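Side-chain contacts in gamma-glutamyltransferase 1 Threonine peptidase. MEROPS family T03 (Pseudomonas nitroreducens, PDB 7D9E), which probably catalyses transfer of gamma-glutamyl groups between donor and acceptor molecules, as a two-subunit enzyme of the N-terminal nucleophile (Ntn) hydrolase clan: residues N260-A265 with I273-L278; A265-S270 with V326-L331; K248-M253 with G319-S324; K282-A287 with K335-R340. One frame throughout, in Å; residues are numbered along the deposited sequence.

Contact 1: N260-A265 with I273-L278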
loop_
_atom_site.group_PDB
_atom_site.type_symbol
_atom_site.label_atom_id
_atom_site.label_comp_id
_atom_site.label_asym_id
_atom_site.label_seq_id
_atom_site.Cartn_x
_atom_site.Cartn_y
_atom_site.Cartn_z
ATOM N N ASN A 260 -18.122 13.289 8.399
ATOM C CA ASN A 260 -16.771 12.772 8.558
ATOM C C ASN A 260 -15.863 13.331 7.475
ATOM O O ASN A 260 -16.317 13.676 6.383
ATOM C CB ASN A 260 -16.761 11.252 8.439
ATOM C CG ASN A 260 -17.780 10.598 9.301
ATOM O OD1 ASN A 260 -17.658 10.602 10.527
ATOM N ND2 ASN A 260 -18.835 10.075 8.677
ATOM N N THR A 261 -14.574 13.415 7.790
ATOM C CA THR A 261 -13.571 13.859 6.834
ATOM C C THR A 261 -12.502 12.783 6.723
ATOM O O THR A 261 -11.815 12.492 7.709
ATOM C CB THR A 261 -12.937 15.184 7.261
ATOM O OG1 THR A 261 -13.971 16.167 7.385
ATOM C CG2 THR A 261 -11.902 15.617 6.227
ATOM N N LEU A 262 -12.392 12.178 5.540
ATOM C CA LEU A 262 -11.371 11.186 5.240
ATOM C C LEU A 262 -10.191 11.869 4.557
ATOM O O LEU A 262 -10.368 12.555 3.550
ATOM C CB LEU A 262 -11.925 10.105 4.301
ATOM C CG LEU A 262 -10.967 9.138 3.596
ATOM C CD1 LEU A 262 -10.124 8.321 4.568
ATOM C CD2 LEU A 262 -11.769 8.245 2.633
ATOM N N TYR A 263 -8.990 11.651 5.091
ATOM C CA TYR A 263 -7.753 12.088 4.475
ATOM C C TYR A 263 -7.031 10.852 3.979
ATOM O O TYR A 263 -6.860 9.876 4.724
ATOM C CB TYR A 263 -6.878 12.786 5.503
ATOM C CG TYR A 263 -7.460 14.084 5.957
ATOM C CD1 TYR A 263 -7.494 15.196 5.117
ATOM C CD2 TYR A 263 -8.006 14.210 7.225
ATOM C CE1 TYR A 263 -8.027 16.396 5.541
ATOM C CE2 TYR A 263 -8.558 15.401 7.655
ATOM C CZ TYR A 263 -8.571 16.492 6.815
ATOM O OH TYR A 263 -9.111 17.685 7.250
ATOM N N THR A 264 -6.638 10.872 2.709
ATOM C CA THR A 264 -6.016 9.689 2.111
ATOM C C THR A 264 -5.041 10.129 1.031
ATOM O O THR A 264 -4.775 11.319 0.856
ATOM C CB THR A 264 -7.105 8.711 1.623
ATOM O OG1 THR A 264 -6.517 7.448 1.260
ATOM C CG2 THR A 264 -7.890 9.275 0.465
ATOM N N ALA A 265 -4.503 9.143 0.324
ATOM C CA ALA A 265 -3.369 9.391 -0.555
ATOM C C ALA A 265 -3.814 10.058 -1.844
ATOM O O ALA A 265 -4.673 9.521 -2.543
ATOM C CB ALA A 265 -2.697 8.057 -0.882
ATOM N N ILE A 273 -8.521 9.454 -5.447
ATOM C CA ILE A 273 -9.544 9.670 -6.458
ATOM C C ILE A 273 -10.537 8.520 -6.449
ATOM O O ILE A 273 -11.760 8.742 -6.481
ATOM C CB ILE A 273 -8.892 9.889 -7.836
ATOM C CG1 ILE A 273 -8.144 11.229 -7.822
ATOM C CG2 ILE A 273 -9.926 9.833 -8.960
ATOM C CD1 ILE A 273 -7.212 11.415 -8.991
ATOM N N ALA A 274 -10.036 7.283 -6.386
ATOM C CA ALA A 274 -10.935 6.136 -6.337
ATOM C C ALA A 274 -11.885 6.223 -5.151
ATOM O O ALA A 274 -13.094 6.033 -5.310
ATOM C CB ALA A 274 -10.148 4.831 -6.296
ATOM N N LEU A 275 -11.362 6.483 -3.946
ATOM C CA LEU A 275 -12.239 6.561 -2.778
ATOM C C LEU A 275 -13.221 7.722 -2.881
ATOM O O LEU A 275 -14.377 7.590 -2.473
ATOM C CB LEU A 275 -11.425 6.636 -1.482
ATOM C CG LEU A 275 -10.813 5.288 -1.094
ATOM C CD1 LEU A 275 -9.684 5.455 -0.112
ATOM C CD2 LEU A 275 -11.884 4.387 -0.511
ATOM N N ALA A 276 -12.784 8.870 -3.418
ATOM C CA ALA A 276 -13.720 9.981 -3.587
ATOM C C ALA A 276 -14.878 9.559 -4.484
ATOM O O ALA A 276 -16.048 9.847 -4.191
ATOM C CB ALA A 276 -12.983 11.185 -4.175
ATOM N N GLN A 277 -14.567 8.783 -5.536
ATOM C CA GLN A 277 -15.603 8.315 -6.449
ATOM C C GLN A 277 -16.441 7.203 -5.829
ATOM O O GLN A 277 -17.672 7.195 -5.975
ATOM C CB GLN A 277 -14.971 7.845 -7.756
ATOM C CG GLN A 277 -14.365 8.995 -8.560
ATOM C CD GLN A 277 -13.810 8.545 -9.891
ATOM O OE1 GLN A 277 -13.683 7.359 -10.159
ATOM N NE2 GLN A 277 -13.456 9.503 -10.740
ATOM N N LEU A 278 -15.792 6.241 -5.162
ATOM C CA LEU A 278 -16.529 5.125 -4.564
ATOM C C LEU A 278 -17.502 5.628 -3.507
ATOM O O LEU A 278 -18.690 5.260 -3.500
ATOM C CB LEU A 278 -15.561 4.120 -3.949
ATOM C CG LEU A 278 -14.746 3.299 -4.947
ATOM C CD1 LEU A 278 -13.498 2.776 -4.235
ATOM C CD2 LEU A 278 -15.509 2.162 -5.596
#
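T264 OG1 is a polar atom set against an apolar neighbour: S77 OG of the partner chain hydrogen-bonds to it and P76 O of that chain adds a weak bond, while across the contact it lies 4.0 Å from L275 CD1. The hydroxyl takes this place because OG1 stands anti to the backbone N (chi1 -170°). The two side chains cross obliquely, a branch of the leucine passing near the oxygen.

The second touch is purely apolar and just as slight. L262, two residues back on the same face of the strand, brings its CD2 branch to 4.4 Å from L275 CB, near the root of the helical side chain. L275 CG lies anti to its carbonyl carbon, beside the backbone N (chi1 -75°), which sends the CD1 branch on to T264.

This is helix-on-sheet packing of the kind that builds the layered Ntn fold: strand 260-264 is the last strand of its sheet within this chain, and helix 271-284 lies against it. T261, L262 and Y263 pair antiparallel with a strand of the partner chain, so the sheet runs on through the subunit interface. Along its other edge, strand 260-264 bonds to strand 248-257: L262 with I255, T264 with M253. The strand and helix backbones stay well apart, the CA atoms of T264 and L275 being 8.5 Å from each other.

Contact 2: A265-S270 with V326-L331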
loop_
_atom_site.group_PDB
_atom_site.type_symbol
_atom_site.label_atom_id
_atom_site.label_comp_id
_atom_site.label_asym_id
_atom_site.label_seq_id
_atom_site.Cartn_x
_atom_site.Cartn_y
_atom_site.Cartn_z
ATOM N N ALA A 265 -4.503 9.143 0.324
ATOM C CA ALA A 265 -3.369 9.391 -0.555
ATOM C C ALA A 265 -3.814 10.058 -1.844
ATOM O O ALA A 265 -4.673 9.521 -2.543
ATOM C CB ALA A 265 -2.697 8.057 -0.882
ATOM N N PRO A 266 -3.230 11.204 -2.202
ATOM C CA PRO A 266 -3.458 11.810 -3.516
ATOM C C PRO A 266 -2.510 11.175 -4.532
ATOM O O PRO A 266 -1.735 10.274 -4.217
ATOM C CB PRO A 266 -3.088 13.258 -3.249
ATOM C CG PRO A 266 -1.888 13.126 -2.295
ATOM C CD PRO A 266 -2.235 11.963 -1.410
ATOM N N LEU A 267 -2.589 11.661 -5.768
ATOM C CA LEU A 267 -1.654 11.224 -6.786
ATOM C C LEU A 267 -0.229 11.409 -6.274
ATOM O O LEU A 267 0.069 12.420 -5.629
ATOM C CB LEU A 267 -1.865 12.038 -8.062
ATOM C CG LEU A 267 -3.127 11.705 -8.855
ATOM C CD1 LEU A 267 -3.277 12.692 -9.990
ATOM C CD2 LEU A 267 -3.080 10.285 -9.397
ATOM N N PRO A 268 0.682 10.467 -6.550
ATOM C CA PRO A 268 0.596 9.349 -7.489
ATOM C C PRO A 268 -0.127 8.095 -7.012
ATOM O O PRO A 268 -0.050 7.075 -7.705
ATOM C CB PRO A 268 2.074 9.038 -7.752
ATOM C CG PRO A 268 2.708 9.309 -6.449
ATOM C CD PRO A 268 2.031 10.569 -5.952
ATOM N N SER A 269 -0.825 8.150 -5.884
ATOM C CA SER A 269 -1.802 7.118 -5.578
ATOM C C SER A 269 -3.088 7.385 -6.336
ATOM O O SER A 269 -3.576 8.522 -6.387
ATOM C CB SER A 269 -2.120 7.036 -4.092
ATOM O OG SER A 269 -3.001 5.920 -3.913
ATOM N N SER A 270 -3.649 6.325 -6.906
ATOM C CA SER A 270 -4.988 6.335 -7.468
ATOM C C SER A 270 -6.058 6.162 -6.395
ATOM O O SER A 270 -7.239 6.333 -6.703
ATOM C CB SER A 270 -5.116 5.202 -8.493
ATOM O OG SER A 270 -4.976 3.913 -7.886
ATOM N N VAL A 326 -3.103 16.052 -14.909
ATOM C CA VAL A 326 -4.144 15.081 -14.564
ATOM C C VAL A 326 -5.402 15.834 -14.139
ATOM O O VAL A 326 -5.320 16.719 -13.281
ATOM C CB VAL A 326 -3.658 14.172 -13.448
ATOM C CG1 VAL A 326 -4.732 13.112 -13.123
ATOM C CG2 VAL A 326 -2.360 13.488 -13.831
ATOM N N PRO A 327 -6.583 15.507 -14.695
ATOM C CA PRO A 327 -7.798 16.296 -14.398
ATOM C C PRO A 327 -8.451 15.933 -13.069
ATOM O O PRO A 327 -9.612 15.520 -13.015
ATOM C CB PRO A 327 -8.698 15.971 -15.600
ATOM C CG PRO A 327 -8.301 14.609 -16.008
ATOM C CD PRO A 327 -6.804 14.535 -15.782
ATOM N N VAL A 328 -7.715 16.133 -11.971
ATOM C CA VAL A 328 -8.194 15.687 -10.663
ATOM C C VAL A 328 -9.510 16.364 -10.308
ATOM O O VAL A 328 -10.458 15.717 -9.843
ATOM C CB VAL A 328 -7.120 15.932 -9.586
ATOM C CG1 VAL A 328 -7.620 15.468 -8.224
ATOM C CG2 VAL A 328 -5.846 15.205 -9.948
ATOM N N ALA A 329 -9.582 17.675 -10.504
ATOM C CA ALA A 329 -10.796 18.403 -10.150
ATOM C C ALA A 329 -11.994 17.885 -10.931
ATOM O O ALA A 329 -13.082 17.696 -10.366
ATOM C CB ALA A 329 -10.592 19.893 -10.410
ATOM N N GLN A 330 -11.820 17.652 -12.233
ATOM C CA GLN A 330 -12.947 17.188 -13.037
ATOM C C GLN A 330 -13.400 15.807 -12.584
ATOM O O GLN A 330 -14.598 15.515 -12.590
ATOM C CB GLN A 330 -12.566 17.164 -14.519
ATOM C CG GLN A 330 -12.295 18.548 -15.097
ATOM C CD GLN A 330 -10.814 18.767 -15.287
ATOM O OE1 GLN A 330 -10.043 18.770 -14.308
ATOM N NE2 GLN A 330 -10.399 18.971 -16.534
ATOM N N LEU A 331 -12.463 14.957 -12.159
ATOM C CA LEU A 331 -12.771 13.582 -11.787
ATOM C C LEU A 331 -13.365 13.459 -10.394
ATOM O O LEU A 331 -13.859 12.382 -10.046
ATOM C CB LEU A 331 -11.503 12.716 -11.875
ATOM C CG LEU A 331 -10.951 12.453 -13.271
ATOM C CD1 LEU A 331 -9.593 11.742 -13.210
ATOM C CD2 LEU A 331 -11.932 11.635 -14.082
#
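One methyl group of L267 carries the whole contact. Its CD1 meets V326 tip to tip, at 3.5 Å from V326 CG1, which is tighter than ordinary van der Waals spacing, and it also lies 3.8 Å from V326 CB. V328 closes on the same methyl from its CG2 branch, 3.6 Å from L267 CD1, but here the two side chains slide past each other in opposite directions. In V328, CG1 is anti to the backbone N (chi1 180°), which leaves CG2, beside that N, to meet the leucine.

The leucine end is the buried one. I273 and P321 also pack on L267, and the loop that carries it is stiff: the peptide bond between L267 and P268 is cis, and S269 N bonds to P266 O at 2.8 Å, forming a type VI turn. Just beyond, S269 OG caps G271 N at the start of helix 271-284 and also bonds to M74 O of the partner chain.

The valine side is the more open to solvent: V326 and V328 are partly exposed, flanking an inverse gamma turn centred on P327, and A329 and Q330 beyond them are exposed. A directional bond comes from Q277 NE2 of helix 271-284, to L331 O. Between the two segments themselves there is no hydrogen bond; V326 and V328 meet the cis-proline turn through aliphatic groups alone, so the touch itself sets no direction.

Contact 3: K248-M253 with G319-S324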
loop_
_atom_site.group_PDB
_atom_site.type_symbol
_atom_site.label_atom_id
_atom_site.label_comp_id
_atom_site.label_asym_id
_atom_site.label_seq_id
_atom_site.Cartn_x
_atom_site.Cartn_y
_atom_site.Cartn_z
ATOM N N LYS A 248 8.426 13.859 -1.149
ATOM C CA LYS A 248 7.647 15.065 -1.391
ATOM C C LYS A 248 6.470 15.133 -0.439
ATOM O O LYS A 248 5.686 14.187 -0.351
ATOM C CB LYS A 248 7.114 15.076 -2.832
ATOM C CG LYS A 248 8.216 15.199 -3.885
ATOM C CD LYS A 248 7.649 15.129 -5.297
ATOM N N TRP A 249 6.317 16.280 0.221
ATOM C CA TRP A 249 5.096 16.559 0.958
ATOM C C TRP A 249 4.042 17.024 -0.040
ATOM O O TRP A 249 4.330 17.826 -0.934
ATOM C CB TRP A 249 5.350 17.656 1.986
ATOM C CG TRP A 249 6.305 17.262 3.092
ATOM C CD1 TRP A 249 7.645 17.562 3.176
ATOM C CD2 TRP A 249 6.001 16.468 4.246
ATOM N NE1 TRP A 249 8.176 17.024 4.326
ATOM C CE2 TRP A 249 7.192 16.335 4.991
ATOM C CE3 TRP A 249 4.834 15.865 4.728
ATOM C CZ2 TRP A 249 7.246 15.626 6.196
ATOM C CZ3 TRP A 249 4.898 15.150 5.911
ATOM C CH2 TRP A 249 6.096 15.044 6.636
ATOM N N ARG A 250 2.826 16.492 0.089
ATOM C CA ARG A 250 1.717 16.874 -0.771
ATOM C C ARG A 250 0.487 17.136 0.081
ATOM O O ARG A 250 0.373 16.644 1.210
ATOM C CB ARG A 250 1.374 15.765 -1.782
ATOM C CG ARG A 250 2.587 15.186 -2.533
ATOM C CD ARG A 250 2.118 14.172 -3.539
ATOM N NE ARG A 250 3.166 13.570 -4.375
ATOM C CZ ARG A 250 3.656 14.095 -5.491
ATOM N NH1 ARG A 250 3.219 15.256 -5.947
ATOM N NH2 ARG A 250 4.581 13.423 -6.162
ATOM N N GLU A 251 -0.461 17.870 -0.481
ATOM C CA GLU A 251 -1.756 17.989 0.186
ATOM C C GLU A 251 -2.500 16.659 0.113
ATOM O O GLU A 251 -2.618 16.072 -0.967
ATOM C CB GLU A 251 -2.592 19.107 -0.425
ATOM C CG GLU A 251 -1.999 20.490 -0.151
ATOM C CD GLU A 251 -2.011 20.838 1.329
ATOM O OE1 GLU A 251 -3.031 20.585 2.003
ATOM O OE2 GLU A 251 -0.970 21.317 1.819
ATOM N N PRO A 252 -2.980 16.128 1.232
ATOM C CA PRO A 252 -3.723 14.867 1.162
ATOM C C PRO A 252 -5.042 15.062 0.448
ATOM O O PRO A 252 -5.587 16.169 0.403
ATOM C CB PRO A 252 -3.916 14.466 2.633
ATOM C CG PRO A 252 -3.779 15.728 3.393
ATOM C CD PRO A 252 -2.786 16.587 2.621
ATOM N N MET A 253 -5.526 13.975 -0.152
ATOM C CA MET A 253 -6.891 13.948 -0.665
ATOM C C MET A 253 -7.852 14.056 0.513
ATOM O O MET A 253 -7.683 13.361 1.515
ATOM C CB MET A 253 -7.147 12.640 -1.411
ATOM C CG MET A 253 -8.608 12.411 -1.746
ATOM S SD MET A 253 -9.282 13.565 -2.955
ATOM C CE MET A 253 -8.033 13.317 -4.212
ATOM N N GLY A 319 -1.650 9.232 -13.195
ATOM C CA GLY A 319 -0.217 9.024 -13.207
ATOM C C GLY A 319 0.439 10.109 -12.382
ATOM O O GLY A 319 -0.242 10.930 -11.775
ATOM N N ASP A 320 1.774 10.137 -12.391
ATOM C CA ASP A 320 2.505 11.138 -11.625
ATOM C C ASP A 320 2.034 12.530 -12.021
ATOM O O ASP A 320 2.133 12.895 -13.201
ATOM C CB ASP A 320 3.991 10.962 -11.916
ATOM C CG ASP A 320 4.890 11.874 -11.086
ATOM O OD1 ASP A 320 4.536 13.048 -10.814
ATOM O OD2 ASP A 320 6.012 11.440 -10.748
ATOM N N PRO A 321 1.548 13.344 -11.078
ATOM C CA PRO A 321 0.879 14.591 -11.465
ATOM C C PRO A 321 1.816 15.686 -11.919
ATOM O O PRO A 321 1.337 16.738 -12.370
ATOM C CB PRO A 321 0.150 15.018 -10.173
ATOM C CG PRO A 321 0.954 14.431 -9.074
ATOM C CD PRO A 321 1.517 13.115 -9.622
ATOM N N GLN A 322 3.124 15.495 -11.787
ATOM C CA GLN A 322 4.082 16.445 -12.312
ATOM C C GLN A 322 4.523 16.111 -13.731
ATOM O O GLN A 322 5.248 16.902 -14.339
ATOM C CB GLN A 322 5.304 16.555 -11.389
ATOM C CG GLN A 322 5.127 17.564 -10.249
ATOM C CD GLN A 322 3.997 17.210 -9.304
ATOM O OE1 GLN A 322 4.116 16.282 -8.510
ATOM N NE2 GLN A 322 2.897 17.949 -9.381
ATOM N N PHE A 323 4.092 14.972 -14.268
ATOM C CA PHE A 323 4.492 14.549 -15.604
ATOM C C PHE A 323 3.375 14.667 -16.630
ATOM O O PHE A 323 3.640 14.553 -17.832
ATOM C CB PHE A 323 5.047 13.112 -15.579
ATOM C CG PHE A 323 6.447 13.041 -15.045
ATOM C CD1 PHE A 323 6.684 13.192 -13.680
ATOM C CD2 PHE A 323 7.510 12.815 -15.892
ATOM C CE1 PHE A 323 7.981 13.135 -13.184
ATOM C CE2 PHE A 323 8.813 12.771 -15.404
ATOM C CZ PHE A 323 9.042 12.926 -14.047
ATOM N N SER A 324 2.146 14.916 -16.190
ATOM C CA SER A 324 1.050 15.241 -17.091
ATOM C C SER A 324 0.068 16.082 -16.298
ATOM O O SER A 324 0.138 16.129 -15.067
ATOM C CB SER A 324 0.400 13.970 -17.634
ATOM O OG SER A 324 -0.500 13.419 -16.702
HETATM O O HOH W 1 5.748 14.169 -8.668
#
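R250 NH1 donates to Q322 OE1 at 2.9 Å, the one direct hydrogen bond between the segments, with an almost straight N-H...O angle of 172°. The oxygen sits at the guanidinium edge, near its plane, and the guanidinium and amide planes are only 23° apart, so the two flat groups meet nearly coplanar from opposite directions. The arginine chain runs extended from CG to NE, which carries its end across to the loop.

Water bonding doubles the link. A water accepts from R250 NH2 at 2.9 Å, again at the guanidinium edge; D320 OD1 and Q322 OE1 each lie 2.7 Å from this water, as acceptors that compete for its protons.

The charged pairing lies mainly outside these segments: R250 NE forms a salt bridge with D92 on the adjacent strand 87-93. A leucine in place of R250 would probably leave D92 without its charged mate and Q322 OE1 without its direct donor. Van der Waals contact is slight: P321 CG comes obliquely to 3.9 Å from R250 NH1.

Within the loop, Q322 N bonds to D320 OD1 at 3.0 Å, while D320 OD2 receives R69 N of the partner chain. This carboxylate thus shapes its own loop and grips the other subunit. The arrangement is an Asx turn at D320, tied by a strand arginine to an interior strand of the antiparallel sheet of an Ntn hydrolase.

Contact 4: K282-A287 with K335-R340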
loop_
_atom_site.group_PDB
_atom_site.type_symbol
_atom_site.label_atom_id
_atom_site.label_comp_id
_atom_site.label_asym_id
_atom_site.label_seq_id
_atom_site.Cartn_x
_atom_site.Cartn_y
_atom_site.Cartn_z
ATOM N N LYS A 282 -21.556 5.870 -4.019
ATOM C CA LYS A 282 -22.401 5.091 -3.119
ATOM C C LYS A 282 -23.410 5.984 -2.408
ATOM O O LYS A 282 -24.576 5.600 -2.227
ATOM C CB LYS A 282 -21.573 4.310 -2.097
ATOM C CG LYS A 282 -22.445 3.558 -1.105
ATOM C CD LYS A 282 -21.625 2.621 -0.250
ATOM C CE LYS A 282 -22.525 1.594 0.427
ATOM N NZ LYS A 282 -23.535 2.272 1.282
ATOM N N GLU A 283 -22.982 7.181 -1.988
ATOM C CA GLU A 283 -23.912 8.112 -1.355
ATOM C C GLU A 283 -25.013 8.535 -2.323
ATOM O O GLU A 283 -26.186 8.625 -1.942
ATOM C CB GLU A 283 -23.170 9.331 -0.811
ATOM C CG GLU A 283 -22.193 9.022 0.329
ATOM C CD GLU A 283 -22.849 8.865 1.695
ATOM O OE1 GLU A 283 -23.163 9.892 2.338
ATOM O OE2 GLU A 283 -23.014 7.710 2.143
ATOM N N GLN A 284 -24.647 8.811 -3.580
ATOM C CA GLN A 284 -25.642 9.193 -4.576
ATOM C C GLN A 284 -26.675 8.098 -4.778
ATOM O O GLN A 284 -27.841 8.389 -5.062
ATOM C CB GLN A 284 -24.932 9.477 -5.899
ATOM C CG GLN A 284 -24.309 10.845 -5.992
ATOM C CD GLN A 284 -25.269 11.954 -5.637
ATOM O OE1 GLN A 284 -26.304 12.119 -6.283
ATOM N NE2 GLN A 284 -24.952 12.700 -4.584
ATOM N N ARG A 285 -26.262 6.839 -4.647
ATOM C CA ARG A 285 -27.131 5.684 -4.851
ATOM C C ARG A 285 -27.671 5.109 -3.542
ATOM O O ARG A 285 -27.975 3.916 -3.479
ATOM C CB ARG A 285 -26.412 4.598 -5.660
ATOM C CG ARG A 285 -25.908 5.031 -7.041
ATOM C CD ARG A 285 -27.022 5.644 -7.884
ATOM N NE ARG A 285 -28.127 4.721 -8.166
ATOM C CZ ARG A 285 -28.419 4.197 -9.358
ATOM N NH1 ARG A 285 -27.729 4.516 -10.449
ATOM N NH2 ARG A 285 -29.459 3.378 -9.468
ATOM N N ALA A 286 -27.858 5.947 -2.520
ATOM C CA ALA A 286 -28.292 5.446 -1.221
ATOM C C ALA A 286 -29.627 4.722 -1.313
ATOM O O ALA A 286 -29.850 3.737 -0.603
ATOM C CB ALA A 286 -28.399 6.592 -0.214
ATOM N N ALA A 287 -30.535 5.185 -2.174
ATOM C CA ALA A 287 -31.831 4.514 -2.241
ATOM C C ALA A 287 -31.687 3.066 -2.703
ATOM O O ALA A 287 -32.468 2.201 -2.278
ATOM C CB ALA A 287 -32.802 5.279 -3.141
ATOM N N LYS A 335 -20.727 17.145 -9.473
ATOM C CA LYS A 335 -21.596 16.955 -10.633
ATOM C C LYS A 335 -21.134 15.775 -11.473
ATOM O O LYS A 335 -21.953 15.039 -12.035
ATOM C CB LYS A 335 -21.612 18.228 -11.480
ATOM C CG LYS A 335 -22.317 19.395 -10.811
ATOM N N TYR A 336 -19.824 15.583 -11.577
ATOM C CA TYR A 336 -19.304 14.421 -12.286
ATOM C C TYR A 336 -19.638 13.139 -11.535
ATOM O O TYR A 336 -20.078 12.149 -12.130
ATOM C CB TYR A 336 -17.793 14.587 -12.448
ATOM C CG TYR A 336 -17.121 13.398 -13.080
ATOM C CD1 TYR A 336 -17.280 13.141 -14.436
ATOM C CD2 TYR A 336 -16.359 12.534 -12.332
ATOM C CE1 TYR A 336 -16.685 12.069 -15.029
ATOM C CE2 TYR A 336 -15.752 11.433 -12.915
ATOM C CZ TYR A 336 -15.920 11.217 -14.268
ATOM O OH TYR A 336 -15.328 10.141 -14.872
ATOM N N ILE A 337 -19.413 13.131 -10.223
ATOM C CA ILE A 337 -19.762 11.968 -9.410
ATOM C C ILE A 337 -21.245 11.637 -9.553
ATOM O O ILE A 337 -21.624 10.461 -9.630
ATOM C CB ILE A 337 -19.339 12.215 -7.953
ATOM C CG1 ILE A 337 -17.810 12.123 -7.850
ATOM C CG2 ILE A 337 -20.039 11.227 -7.019
ATOM C CD1 ILE A 337 -17.232 12.701 -6.575
ATOM N N ALA A 338 -22.109 12.658 -9.606
ATOM C CA ALA A 338 -23.529 12.388 -9.810
ATOM C C ALA A 338 -23.780 11.755 -11.176
ATOM O O ALA A 338 -24.589 10.827 -11.299
ATOM C CB ALA A 338 -24.345 13.674 -9.662
ATOM N N LYS A 339 -23.110 12.254 -12.217
ATOM C CA LYS A 339 -23.284 11.684 -13.550
ATOM C C LYS A 339 -22.846 10.224 -13.590
ATOM O O LYS A 339 -23.549 9.363 -14.130
ATOM C CB LYS A 339 -22.508 12.511 -14.581
ATOM C CG LYS A 339 -22.700 12.037 -16.009
ATOM N N ARG A 340 -21.679 9.924 -13.021
ATOM C CA ARG A 340 -21.193 8.549 -13.045
ATOM C C ARG A 340 -22.078 7.644 -12.204
ATOM O O ARG A 340 -22.291 6.479 -12.555
ATOM C CB ARG A 340 -19.742 8.486 -12.560
ATOM C CG ARG A 340 -18.799 9.244 -13.466
ATOM C CD ARG A 340 -18.660 8.551 -14.809
ATOM N NE ARG A 340 -17.549 7.599 -14.843
ATOM C CZ ARG A 340 -17.254 6.837 -15.890
ATOM N NH1 ARG A 340 -18.011 6.859 -16.979
ATOM N NH2 ARG A 340 -16.186 6.058 -15.850
#
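Q284 lies against the helix of A338 with its aliphatic part. Its CG is 4.2 Å from A338 CA and 4.4 Å from I337 CG2, while the amide end passes alongside the alanine, with OE1 also 4.2 Å from A338 CB. No hydrogen bond crosses between the segments. The first torsion (chi1 -81°) sets CG against the helix, and the bend at chi2 (-51°) turns the amide alongside A338, whose small side chain lets the backbones come close: the CA atoms of Q284 and A338 are 6.5 Å apart.

Polar links surround this exposed touch. R285, where the chain leaves the helical path of 271-284, forms a salt bridge from NE to D288 and a hydrogen bond from NH1 to A341 O, so it spans from one helix to the other. From helix 334-343, I337 and R340 pack on I281, about one turn before Q284. R340 is further held by salt bridges to D313 and E343, and its CG lies 3.6 Å above one face of the Y336 ring, whose OH bonds to D313.

The result is a helix-helix contact away from the sheet, where helix 334-343 packs beside the end of helix 271-284, consistent with the helical layering of the Ntn fold.

How the contacts relate
The four contacts run outward from the sheet. Contacts 2 and 3 are closest, their centres about 8 Å apart; contact 1 lies about 11 Å from contact 2, while contacts 3 and 4, about 26 Å apart, do not touch. Strands 248-257 and 260-264 are sheet neighbours that join contacts 3 and 1, and helix 271-284 joins contacts 1 and 4. Along the chain, residues 248-287 supply the first partner of every contact and both partners of contact 1; residues 319-340 return as the second partners of contacts 3, 2 and 4, in that order. The C-terminal part of this chain is thereby folded back on its sheet and helix 271-284, beside the partner subunit.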